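Local coordinates for protein pseudouridine synthase (Pyrococcus abyssi, PDB 2AUS) that probably isomerises specific uridines in RNA to pseudouridine, as an archaeal Cbf5-type member of the TruB family, at residues 285-290 against 300-305; 97-102 against 294-299; 48-53 against 86-91; 263-268 against 325-330. All coordinates share one frame; numbering follows the deposited sequence.

Contact 1: 285-290 against 300-305; sequences DLVAIM and GKAMMS
Strands 286-290 and 300-302 pair antiparallel but are strongly twisted, the axes of the two short pieces passing 4.7 Å apart with 114° between their directions. V287 and G300 form a hydrogen-bonded pair: V287 N reaches G300 O at 2.7 Å, and G300 N returns a bond to V287 O at 2.9 Å. One step outward, A302 N meets D285 O at 2.8 Å, nearly straight at 171°. Between these rungs L286 and K301 are the non-hydrogen-bonded pair, and the CA of K301 lends a C-H contact to D285 O. This is the open end of the 286-291/296-302 hairpin of the PUA domain, a fold generally associated with RNA binding. V287 lies on the face of the sheet opposite L286 and K301. Its CG1 stands beside the backbone N (chi1 -59°) and comes 4.0 Å from A302 CB, an apolar touch on the V287 face, next to the A302 N to D285 O bond. The other methyl, CG2, leans over the carbonyl of its partner, 3.5 Å from G300 O. L286 approaches that same oxygen with CD1, at 3.6 Å, so G300 O accepts one N-H with methyls of two consecutive residues gathered about it. V287 is buried further by I253 and V318, and A302 by I281, while the D285 carboxylate accepts K282 N through OD2.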
loop_
_atom_site.group_PDB
_atom_site.type_symbol
_atom_site.label_atom_id
_atom_site.label_comp_id
_atom_site.label_asym_id
_atom_site.label_seq_id
_atom_site.Cartn_x
_atom_site.Cartn_y
_atom_site.Cartn_z
ATOM N N ASP A 285 36.316 -13.409 -19.262
ATOM C CA ASP A 285 34.902 -13.250 -19.587
ATOM C C ASP A 285 33.988 -14.220 -18.849
ATOM O O ASP A 285 34.346 -15.368 -18.591
ATOM C CB ASP A 285 34.659 -13.436 -21.089
ATOM C CG ASP A 285 35.264 -12.326 -21.933
ATOM O OD1 ASP A 285 35.463 -11.208 -21.405
ATOM O OD2 ASP A 285 35.522 -12.577 -23.132
ATOM N N LEU A 286 32.797 -13.735 -18.515
ATOM C CA LEU A 286 31.783 -14.546 -17.859
ATOM C C LEU A 286 31.169 -15.369 -18.990
ATOM O O LEU A 286 30.718 -14.815 -19.995
ATOM C CB LEU A 286 30.720 -13.650 -17.237
ATOM C CG LEU A 286 29.453 -14.297 -16.673
ATOM C CD1 LEU A 286 29.799 -15.285 -15.568
ATOM C CD2 LEU A 286 28.535 -13.195 -16.148
ATOM N N VAL A 287 31.180 -16.688 -18.845
ATOM C CA VAL A 287 30.622 -17.538 -19.883
ATOM C C VAL A 287 29.613 -18.506 -19.309
ATOM O O VAL A 287 29.618 -18.791 -18.114
ATOM C CB VAL A 287 31.713 -18.355 -20.615
ATOM C CG1 VAL A 287 32.722 -17.413 -21.257
ATOM C CG2 VAL A 287 32.407 -19.316 -19.640
ATOM N N ALA A 288 28.735 -19.003 -20.171
ATOM C CA ALA A 288 27.736 -19.968 -19.749
ATOM C C ALA A 288 28.108 -21.304 -20.384
ATOM O O ALA A 288 28.301 -21.379 -21.590
ATOM C CB ALA A 288 26.350 -19.525 -20.207
ATOM N N ILE A 289 28.228 -22.342 -19.561
ATOM C CA ILE A 289 28.558 -23.681 -20.029
ATOM C C ILE A 289 27.230 -24.372 -20.310
ATOM O O ILE A 289 26.367 -24.442 -19.435
ATOM C CB ILE A 289 29.298 -24.478 -18.957
ATOM C CG1 ILE A 289 30.617 -23.772 -18.602
ATOM C CG2 ILE A 289 29.505 -25.910 -19.440
ATOM C CD1 ILE A 289 31.426 -24.503 -17.568
ATOM N N MET A 290 27.078 -24.895 -21.523
ATOM C CA MET A 290 25.822 -25.512 -21.922
ATOM C C MET A 290 25.950 -26.966 -22.324
ATOM O O MET A 290 27.006 -27.400 -22.790
ATOM C CB MET A 290 25.236 -24.751 -23.122
ATOM C CG MET A 290 25.220 -23.219 -23.005
ATOM S SD MET A 290 24.173 -22.521 -21.725
ATOM C CE MET A 290 22.546 -22.744 -22.411
ATOM N N GLY A 300 30.707 -19.400 -15.452
ATOM C CA GLY A 300 32.100 -19.411 -15.071
ATOM C C GLY A 300 32.925 -18.335 -15.736
ATOM O O GLY A 300 32.428 -17.571 -16.564
ATOM N N LYS A 301 34.199 -18.285 -15.362
ATOM C CA LYS A 301 35.127 -17.312 -15.910
ATOM C C LYS A 301 36.021 -18.051 -16.886
ATOM O O LYS A 301 36.645 -19.045 -16.531
ATOM C CB LYS A 301 35.966 -16.695 -14.788
ATOM C CG LYS A 301 36.836 -15.527 -15.231
ATOM C CD LYS A 301 37.801 -15.087 -14.121
ATOM C CE LYS A 301 37.071 -14.592 -12.868
ATOM N NZ LYS A 301 36.319 -13.312 -13.094
ATOM N N ALA A 302 36.064 -17.582 -18.125
ATOM C CA ALA A 302 36.899 -18.217 -19.133
ATOM C C ALA A 302 38.359 -18.082 -18.712
ATOM O O ALA A 302 38.779 -17.018 -18.257
ATOM C CB ALA A 302 36.681 -17.556 -20.487
ATOM N N MET A 303 39.121 -19.162 -18.858
ATOM C CA MET A 303 40.534 -19.162 -18.495
ATOM C C MET A 303 41.404 -18.980 -19.728
ATOM O O MET A 303 42.603 -18.728 -19.626
ATOM C CB MET A 303 40.899 -20.462 -17.778
ATOM C CG MET A 303 40.283 -20.563 -16.392
ATOM S SD MET A 303 40.726 -19.149 -15.342
ATOM C CE MET A 303 39.245 -18.177 -15.403
ATOM N N MET A 304 40.789 -19.128 -20.894
ATOM C CA MET A 304 41.486 -18.943 -22.151
ATOM C C MET A 304 40.530 -18.355 -23.177
ATOM O O MET A 304 39.346 -18.178 -22.901
ATOM C CB MET A 304 42.106 -20.259 -22.647
ATOM C CG MET A 304 41.278 -21.510 -22.461
ATOM S SD MET A 304 42.193 -22.991 -23.009
ATOM C CE MET A 304 43.118 -23.390 -21.534
ATOM N N SER A 305 41.054 -18.026 -24.349
ATOM C CA SER A 305 40.246 -17.437 -25.409
ATOM C C SER A 305 39.637 -18.524 -26.274
ATOM O O SER A 305 40.033 -19.689 -26.196
ATOM C CB SER A 305 41.115 -16.540 -26.287
ATOM O OG SER A 305 42.101 -17.318 -26.943
#

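Contact 2: 97-102 against 294-299; sequences TRVVQA and DELVAL
A102 N donates to V99 O at 3.0 Å, a bond of the 3-10 turn that 97-102 follows, and the same amide nitrogen lies 4.0 Å from the methyl CD1 of L299. Q101 N closes the preceding turn on R98 O, leaving a short, self-bonded piece of chain that offers carbon to the strand facing it. L299 gives the larger part of the contact from that strand. With CG beside the backbone N (chi1 -76°) and the chain then extended, CD1 is carried forward to rest against A102 CB at 4.0 Å and Q101 CB at 4.2 Å, the methyl tip meeting the turn where backbone and side chains join. The second touch is methyl to methyl: L296 CD2 comes within 3.5 Å of V99 CG2, a tight fit for two carbons, the side chains crossing at a slant. Two residues three apart on a regular strand would point to opposite sides of it. Here a classic beta bulge, in which V297 and A298 both face I289, lets L296 and L299 point the same way, toward 97-102. The contact thereby joins the TruB-family part of the chain to the PUA domain through a seam of aliphatic groups. A288 and M290 back L296 on the PUA side, while V247 and L250 pack on A102, and A92 lies against V99. Q101 NE2 makes a weak hydrogen bond to E321 OE1, and the amide of buried L296 donates to E244 OE2.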
loop_
_atom_site.group_PDB
_atom_site.type_symbol
_atom_site.label_atom_id
_atom_site.label_comp_id
_atom_site.label_asym_id
_atom_site.label_seq_id
_atom_site.Cartn_x
_atom_site.Cartn_y
_atom_site.Cartn_z
ATOM N N THR A 97 18.029 -19.514 -8.807
ATOM C CA THR A 97 18.217 -18.245 -8.113
ATOM C C THR A 97 19.464 -17.461 -8.483
ATOM O O THR A 97 19.378 -16.280 -8.809
ATOM C CB THR A 97 18.202 -18.439 -6.571
ATOM O OG1 THR A 97 16.885 -18.811 -6.150
ATOM C CG2 THR A 97 18.589 -17.141 -5.858
ATOM N N ARG A 98 20.616 -18.113 -8.454
ATOM C CA ARG A 98 21.877 -17.436 -8.748
ATOM C C ARG A 98 22.131 -17.119 -10.227
ATOM O O ARG A 98 23.130 -16.476 -10.556
ATOM C CB ARG A 98 23.046 -18.264 -8.204
ATOM C CG ARG A 98 22.922 -18.657 -6.734
ATOM C CD ARG A 98 23.117 -17.472 -5.799
ATOM N NE ARG A 98 22.975 -17.837 -4.383
ATOM C CZ ARG A 98 23.669 -18.802 -3.773
ATOM N NH1 ARG A 98 24.564 -19.516 -4.448
ATOM N NH2 ARG A 98 23.475 -19.055 -2.483
ATOM N N VAL A 99 21.247 -17.556 -11.124
ATOM C CA VAL A 99 21.464 -17.275 -12.547
ATOM C C VAL A 99 21.353 -15.770 -12.866
ATOM O O VAL A 99 21.773 -15.316 -13.939
ATOM C CB VAL A 99 20.474 -18.074 -13.449
ATOM C CG1 VAL A 99 19.106 -17.395 -13.484
ATOM C CG2 VAL A 99 21.053 -18.214 -14.843
ATOM N N VAL A 100 20.802 -14.992 -11.938
ATOM C CA VAL A 100 20.690 -13.549 -12.163
ATOM C C VAL A 100 22.075 -12.910 -12.235
ATOM O O VAL A 100 22.214 -11.759 -12.637
ATOM C CB VAL A 100 19.864 -12.839 -11.055
ATOM C CG1 VAL A 100 18.418 -13.254 -11.149
ATOM C CG2 VAL A 100 20.425 -13.165 -9.686
ATOM N N GLN A 101 23.097 -13.662 -11.841
ATOM C CA GLN A 101 24.470 -13.172 -11.897
ATOM C C GLN A 101 24.827 -12.910 -13.366
ATOM O O GLN A 101 25.657 -12.062 -13.681
ATOM C CB GLN A 101 25.439 -14.221 -11.324
ATOM C CG GLN A 101 26.907 -13.779 -11.306
ATOM C CD GLN A 101 27.884 -14.951 -11.221
ATOM O OE1 GLN A 101 27.659 -15.912 -10.484
ATOM N NE2 GLN A 101 28.986 -14.861 -11.965
ATOM N N ALA A 102 24.191 -13.651 -14.266
ATOM C CA ALA A 102 24.457 -13.490 -15.690
ATOM C C ALA A 102 23.918 -12.160 -16.200
ATOM O O ALA A 102 24.224 -11.747 -17.316
ATOM C CB ALA A 102 23.829 -14.641 -16.477
ATOM N N ASP A 294 21.295 -27.494 -25.064
ATOM C CA ASP A 294 21.165 -26.084 -24.708
ATOM C C ASP A 294 20.648 -25.823 -23.289
ATOM O O ASP A 294 19.982 -24.817 -23.032
ATOM C CB ASP A 294 20.304 -25.356 -25.748
ATOM C CG ASP A 294 20.946 -25.377 -27.138
ATOM O OD1 ASP A 294 22.190 -25.232 -27.222
ATOM O OD2 ASP A 294 20.216 -25.536 -28.142
ATOM N N GLU A 295 20.964 -26.729 -22.364
ATOM C CA GLU A 295 20.566 -26.546 -20.966
ATOM C C GLU A 295 21.748 -25.832 -20.327
ATOM O O GLU A 295 22.890 -26.085 -20.700
ATOM C CB GLU A 295 20.401 -27.880 -20.242
ATOM C CG GLU A 295 19.353 -28.817 -20.814
ATOM C CD GLU A 295 19.653 -30.267 -20.480
ATOM O OE1 GLU A 295 20.521 -30.864 -21.157
ATOM O OE2 GLU A 295 19.033 -30.795 -19.535
ATOM N N LEU A 296 21.489 -24.954 -19.369
ATOM C CA LEU A 296 22.570 -24.252 -18.703
ATOM C C LEU A 296 23.193 -25.176 -17.663
ATOM O O LEU A 296 22.515 -25.667 -16.759
ATOM C CB LEU A 296 22.041 -22.998 -18.013
ATOM C CG LEU A 296 23.020 -22.253 -17.099
ATOM C CD1 LEU A 296 24.175 -21.697 -17.921
ATOM C CD2 LEU A 296 22.274 -21.118 -16.382
ATOM N N VAL A 297 24.488 -25.421 -17.785
ATOM C CA VAL A 297 25.157 -26.282 -16.818
ATOM C C VAL A 297 25.728 -25.448 -15.672
ATOM O O VAL A 297 25.508 -25.745 -14.494
ATOM C CB VAL A 297 26.332 -27.050 -17.457
ATOM C CG1 VAL A 297 26.997 -27.935 -16.400
ATOM C CG2 VAL A 297 25.834 -27.871 -18.658
ATOM N N ALA A 298 26.468 -24.403 -16.034
ATOM C CA ALA A 298 27.120 -23.566 -15.041
ATOM C C ALA A 298 27.609 -22.249 -15.616
ATOM O O ALA A 298 27.750 -22.102 -16.823
ATOM C CB ALA A 298 28.297 -24.326 -14.458
ATOM N N LEU A 299 27.859 -21.291 -14.731
ATOM C CA LEU A 299 28.380 -19.996 -15.121
ATOM C C LEU A 299 29.832 -20.031 -14.684
ATOM O O LEU A 299 30.161 -20.642 -13.662
ATOM C CB LEU A 299 27.641 -18.861 -14.400
ATOM C CG LEU A 299 26.240 -18.535 -14.915
ATOM C CD1 LEU A 299 25.632 -17.382 -14.111
ATOM C CD2 LEU A 299 26.323 -18.158 -16.394
#

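Contact 3: 48-53 against 86-91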
loop_
_atom_site.group_PDB
_atom_site.type_symbol
_atom_site.label_atom_id
_atom_site.label_comp_id
_atom_site.label_asym_id
_atom_site.label_seq_id
_atom_site.Cartn_x
_atom_site.Cartn_y
_atom_site.Cartn_z
ATOM N N VAL A 48 12.892 -18.625 -14.369
ATOM C CA VAL A 48 13.119 -17.204 -14.113
ATOM C C VAL A 48 11.855 -16.483 -14.553
ATOM O O VAL A 48 11.311 -16.775 -15.619
ATOM C CB VAL A 48 14.303 -16.644 -14.931
ATOM C CG1 VAL A 48 15.616 -17.151 -14.369
ATOM C CG2 VAL A 48 14.168 -17.069 -16.392
ATOM N N ILE A 49 11.382 -15.554 -13.733
ATOM C CA ILE A 49 10.172 -14.809 -14.055
ATOM C C ILE A 49 10.508 -13.433 -14.593
ATOM O O ILE A 49 11.345 -12.726 -14.030
ATOM C CB ILE A 49 9.283 -14.611 -12.803
ATOM C CG1 ILE A 49 8.909 -15.968 -12.209
ATOM C CG2 ILE A 49 8.021 -13.826 -13.168
ATOM C CD1 ILE A 49 8.057 -15.866 -10.945
ATOM N N ASN A 50 9.881 -13.055 -15.700
ATOM C CA ASN A 50 10.090 -11.722 -16.258
ATOM C C ASN A 50 8.946 -10.913 -15.647
ATOM O O ASN A 50 7.883 -10.740 -16.245
ATOM C CB ASN A 50 10.000 -11.756 -17.778
ATOM C CG ASN A 50 10.226 -10.396 -18.405
ATOM O OD1 ASN A 50 10.831 -9.507 -17.801
ATOM N ND2 ASN A 50 9.748 -10.229 -19.629
ATOM N N LEU A 51 9.175 -10.442 -14.428
ATOM C CA LEU A 51 8.155 -9.709 -13.697
ATOM C C LEU A 51 8.113 -8.205 -13.928
ATOM O O LEU A 51 9.151 -7.555 -14.060
ATOM C CB LEU A 51 8.327 -9.969 -12.204
ATOM C CG LEU A 51 7.144 -9.499 -11.359
ATOM C CD1 LEU A 51 6.092 -10.620 -11.293
ATOM C CD2 LEU A 51 7.619 -9.130 -9.970
ATOM N N ASP A 52 6.901 -7.662 -13.980
ATOM C CA ASP A 52 6.711 -6.219 -14.135
ATOM C C ASP A 52 6.537 -5.753 -12.702
ATOM O O ASP A 52 5.452 -5.880 -12.131
ATOM C CB ASP A 52 5.433 -5.897 -14.923
ATOM C CG ASP A 52 5.303 -4.406 -15.262
ATOM O OD1 ASP A 52 5.962 -3.568 -14.606
ATOM O OD2 ASP A 52 4.535 -4.067 -16.188
ATOM N N LYS A 53 7.614 -5.250 -12.112
ATOM C CA LYS A 53 7.567 -4.791 -10.734
ATOM C C LYS A 53 6.610 -3.613 -10.574
ATOM O O LYS A 53 6.619 -2.680 -11.374
ATOM C CB LYS A 53 8.964 -4.368 -10.270
ATOM C CG LYS A 53 8.990 -3.715 -8.894
ATOM C CD LYS A 53 10.334 -3.075 -8.601
ATOM C CE LYS A 53 10.323 -2.363 -7.253
ATOM N NZ LYS A 53 9.227 -1.343 -7.184
ATOM N N SER A 86 9.127 1.038 -11.574
ATOM C CA SER A 86 8.375 -0.134 -12.009
ATOM C C SER A 86 9.050 -0.745 -13.237
ATOM O O SER A 86 10.045 -0.217 -13.737
ATOM C CB SER A 86 6.936 0.260 -12.355
ATOM O OG SER A 86 6.892 1.000 -13.557
ATOM N N GLY A 87 8.506 -1.860 -13.720
ATOM C CA GLY A 87 9.066 -2.483 -14.904
ATOM C C GLY A 87 9.787 -3.812 -14.742
ATOM O O GLY A 87 9.750 -4.460 -13.693
ATOM N N VAL A 88 10.473 -4.189 -15.814
ATOM C CA VAL A 88 11.212 -5.437 -15.907
ATOM C C VAL A 88 12.082 -5.770 -14.709
ATOM O O VAL A 88 13.101 -5.125 -14.447
ATOM C CB VAL A 88 12.067 -5.447 -17.183
ATOM C CG1 VAL A 88 12.841 -6.757 -17.297
ATOM C CG2 VAL A 88 11.160 -5.262 -18.394
ATOM N N LEU A 89 11.664 -6.790 -13.975
ATOM C CA LEU A 89 12.405 -7.251 -12.811
ATOM C C LEU A 89 12.567 -8.763 -12.912
ATOM O O LEU A 89 11.675 -9.524 -12.525
ATOM C CB LEU A 89 11.663 -6.905 -11.513
ATOM C CG LEU A 89 12.431 -7.342 -10.267
ATOM C CD1 LEU A 89 13.666 -6.464 -10.104
ATOM C CD2 LEU A 89 11.543 -7.244 -9.046
ATOM N N PRO A 90 13.706 -9.222 -13.453
ATOM C CA PRO A 90 13.912 -10.668 -13.569
ATOM C C PRO A 90 14.057 -11.285 -12.183
ATOM O O PRO A 90 14.866 -10.831 -11.371
ATOM C CB PRO A 90 15.205 -10.773 -14.375
ATOM C CG PRO A 90 15.192 -9.532 -15.201
ATOM C CD PRO A 90 14.740 -8.488 -14.193
ATOM N N VAL A 91 13.265 -12.311 -11.909
ATOM C CA VAL A 91 13.332 -12.982 -10.621
ATOM C C VAL A 91 13.602 -14.464 -10.868
ATOM O O VAL A 91 12.748 -15.177 -11.408
ATOM C CB VAL A 91 12.009 -12.821 -9.825
ATOM C CG1 VAL A 91 12.134 -13.476 -8.458
ATOM C CG2 VAL A 91 11.679 -11.346 -9.655
#
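I49 and V91, L51 and L89, and K53 and G87 are the hydrogen-bonded pairs of an antiparallel ladder whose short axes run 4.5 Å apart at 145°. I49 N meets V91 O at 2.7 Å and almost straight, whereas L51 N reaches L89 O at 3.3 Å from above the carbonyl plane, a much poorer bond, its amide shared with a weak one to I49 O in the inverse gamma turn centred on N50. P90, which has no N-H to give, falls opposite N50 at a non-hydrogen-bonded position and costs the ladder nothing. At the far end G87 N sits 3.1 Å from K53 O and also makes a weak bond to D52 OD1. I49, L51, K53, L89 and V91 share one face of the sheet, where K53 CB lies 3.9 Å from L89 CB before the lysine chain runs on, extended, to a bend at its tip. There NZ is gripped by the carbonyls of P57, P83 and V85, joining the loop before S86 and the turn after K53. On the other face N50, with CG anti to the backbone N (chi1 -179°), brings OD1 to 3.4 Å from V88 CG1. That oxygen is buried without a polar partner, while ND2 is held by T213 OG1 and K209 O. D52 OD2 forms a salt bridge with R201. Within the catalytic domain, helix 59-69 covers the leucine face through V62 and I66, F208 of strand 208-209 packs on V48, N50, V88 and P90, and strand 214-215 runs parallel alongside 47-53.

Contact 4: 263-268 against 325-330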
loop_
_atom_site.group_PDB
_atom_site.type_symbol
_atom_site.label_atom_id
_atom_site.label_comp_id
_atom_site.label_asym_id
_atom_site.label_seq_id
_atom_site.Cartn_x
_atom_site.Cartn_y
_atom_site.Cartn_z
ATOM N N VAL A 263 31.426 -31.545 -14.529
ATOM C CA VAL A 263 31.180 -30.180 -14.089
ATOM C C VAL A 263 30.064 -30.153 -13.051
ATOM O O VAL A 263 30.134 -29.407 -12.077
ATOM C CB VAL A 263 30.800 -29.258 -15.278
ATOM C CG1 VAL A 263 30.352 -27.909 -14.766
ATOM C CG2 VAL A 263 31.989 -29.088 -16.200
ATOM N N ALA A 264 29.036 -30.970 -13.255
ATOM C CA ALA A 264 27.925 -31.034 -12.309
ATOM C C ALA A 264 28.419 -31.519 -10.941
ATOM O O ALA A 264 27.823 -31.197 -9.907
ATOM C CB ALA A 264 26.842 -31.976 -12.826
ATOM N N HIS A 265 29.490 -32.308 -10.939
ATOM C CA HIS A 265 30.045 -32.818 -9.694
ATOM C C HIS A 265 31.121 -31.910 -9.100
ATOM O O HIS A 265 31.884 -32.334 -8.232
ATOM C CB HIS A 265 30.608 -34.227 -9.895
ATOM C CG HIS A 265 29.554 -35.287 -10.005
ATOM N ND1 HIS A 265 28.649 -35.330 -11.042
ATOM C CD2 HIS A 265 29.249 -36.330 -9.196
ATOM C CE1 HIS A 265 27.830 -36.354 -10.869
ATOM N NE2 HIS A 265 28.172 -36.977 -9.756
ATOM N N GLY A 266 31.196 -30.671 -9.583
ATOM C CA GLY A 266 32.155 -29.727 -9.032
ATOM C C GLY A 266 33.471 -29.452 -9.736
ATOM O O GLY A 266 34.204 -28.557 -9.318
ATOM N N ALA A 267 33.788 -30.194 -10.790
ATOM C CA ALA A 267 35.045 -29.978 -11.500
ATOM C C ALA A 267 34.992 -28.759 -12.410
ATOM O O ALA A 267 33.915 -28.272 -12.756
ATOM C CB ALA A 267 35.395 -31.203 -12.323
ATOM N N ASN A 268 36.163 -28.253 -12.779
ATOM C CA ASN A 268 36.226 -27.130 -13.698
ATOM C C ASN A 268 36.152 -27.751 -15.083
ATOM O O ASN A 268 36.427 -28.934 -15.244
ATOM C CB ASN A 268 37.535 -26.356 -13.546
ATOM C CG ASN A 268 37.540 -25.457 -12.334
ATOM O OD1 ASN A 268 36.530 -24.832 -12.012
ATOM N ND2 ASN A 268 38.685 -25.373 -11.661
ATOM N N MET A 325 23.216 -27.315 -12.985
ATOM C CA MET A 325 22.850 -28.681 -13.352
ATOM C C MET A 325 22.887 -29.663 -12.169
ATOM O O MET A 325 23.920 -29.819 -11.526
ATOM C CB MET A 325 23.823 -29.153 -14.439
ATOM C CG MET A 325 23.679 -30.594 -14.887
ATOM S SD MET A 325 22.180 -30.844 -15.816
ATOM C CE MET A 325 22.523 -29.793 -17.257
ATOM N N PRO A 326 21.758 -30.324 -11.855
ATOM C CA PRO A 326 21.799 -31.270 -10.733
ATOM C C PRO A 326 22.649 -32.488 -11.138
ATOM O O PRO A 326 22.759 -32.802 -12.326
ATOM C CB PRO A 326 20.326 -31.608 -10.509
ATOM C CG PRO A 326 19.721 -31.444 -11.889
ATOM C CD PRO A 326 20.393 -30.192 -12.396
ATOM N N ARG A 327 23.247 -33.160 -10.161
ATOM C CA ARG A 327 24.100 -34.317 -10.436
ATOM C C ARG A 327 23.418 -35.499 -11.115
ATOM O O ARG A 327 24.082 -36.315 -11.747
ATOM C CB ARG A 327 24.739 -34.813 -9.142
ATOM C CG ARG A 327 25.685 -33.819 -8.499
ATOM C CD ARG A 327 25.984 -34.214 -7.060
ATOM N NE ARG A 327 26.747 -33.186 -6.366
ATOM C CZ ARG A 327 28.039 -33.283 -6.069
ATOM N NH1 ARG A 327 28.720 -34.373 -6.403
ATOM N NH2 ARG A 327 28.648 -32.286 -5.440
ATOM N N ASP A 328 22.098 -35.571 -11.010
ATOM C CA ASP A 328 21.324 -36.687 -11.555
ATOM C C ASP A 328 20.909 -36.664 -13.030
ATOM O O ASP A 328 20.563 -37.708 -13.585
ATOM C CB ASP A 328 20.076 -36.884 -10.683
ATOM C CG ASP A 328 19.245 -38.090 -11.100
ATOM O OD1 ASP A 328 18.289 -37.905 -11.897
ATOM O OD2 ASP A 328 19.564 -39.216 -10.630
ATOM N N TRP A 329 20.928 -35.500 -13.672
ATOM C CA TRP A 329 20.519 -35.427 -15.069
ATOM C C TRP A 329 21.498 -36.118 -16.003
ATOM O O TRP A 329 21.084 -36.834 -16.902
ATOM C CB TRP A 329 20.304 -33.970 -15.489
ATOM C CG TRP A 329 19.083 -33.356 -14.845
ATOM C CD1 TRP A 329 18.289 -33.918 -13.876
ATOM C CD2 TRP A 329 18.546 -32.051 -15.094
ATOM N NE1 TRP A 329 17.302 -33.039 -13.505
ATOM C CE2 TRP A 329 17.440 -31.883 -14.232
ATOM C CE3 TRP A 329 18.903 -30.999 -15.947
ATOM C CZ2 TRP A 329 16.675 -30.715 -14.212
ATOM C CZ3 TRP A 329 18.142 -29.837 -15.926
ATOM C CH2 TRP A 329 17.046 -29.704 -15.056
ATOM N N TYR A 330 22.790 -35.899 -15.791
ATOM C CA TYR A 330 23.830 -36.532 -16.607
ATOM C C TYR A 330 24.709 -37.225 -15.570
ATOM O O TYR A 330 25.815 -36.782 -15.261
ATOM C CB TYR A 330 24.632 -35.476 -17.378
ATOM C CG TYR A 330 23.843 -34.793 -18.478
ATOM C CD1 TYR A 330 24.026 -35.146 -19.816
ATOM C CD2 TYR A 330 22.909 -33.799 -18.179
ATOM C CE1 TYR A 330 23.303 -34.524 -20.831
ATOM C CE2 TYR A 330 22.175 -33.171 -19.185
ATOM C CZ TYR A 330 22.378 -33.544 -20.510
ATOM O OH TYR A 330 21.637 -32.972 -21.512
HETATM O O HOH W 1 25.242 -30.421 -9.293
#
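R327 CB starts beside the imidazole of H265, 3.9 Å from CE1. The next atom, CG, is over the ring itself, 4.1 Å from its centroid and only 9° off the normal, a CH-pi contact. That same CG lies 3.7 Å from A264 O. From there the chain runs extended to NE, and CZ passes H265 CA, so one face of the guanidinium has H265 CA and A264 O above it, both toward its rim. At the tip NH1 reaches H265 CD2 at 3.5 Å; the two planes stand 69° apart, so the groups do not stack. The imidazole is held by ND1, which bonds to A261 O a turn back in helix 257-264. That helix of the PUA domain closes in a Schellman motif with G266 at positive phi, its end packed on the chain that follows strand 316-323. An alanine in place of H265 takes away the ring under R327 CG, and the arginine arm would probably be freer to swing. Deeper in, A264 CB packs on M325 CG at 4.0 Å. A water bridges the two segments, donating to A264 O at 2.8 Å and to M325 O at 2.7 Å. The arginine thus meets the ring face through the CH-pi contact of CG, while its charge, with R327 NH1 4.3 Å from H265 NE2, would probably make the histidine harder to protonate.

Overall arrangement
Along the chain contact 3 closes first; the segments of contact 2 alternate with those of contacts 1 and 4, and contact 1 falls between the segments of contact 4. Contacts 1 and 2, with centres about 12 Å apart, share strand 296-302 of the PUA sheet. Contact 4 joins the end of helix 257-264 to the chain after strand 316-323, about 13 Å from contact 2 between centres and linked to it by the V297 and M325 backbones. Contact 3 lies in the catalytic domain, its centre about 26 Å from that of contact 1 and about 17 Å from that of contact 2, which it touches where V48 meets V99. Contact 2 thus links catalytic part and PUA domain.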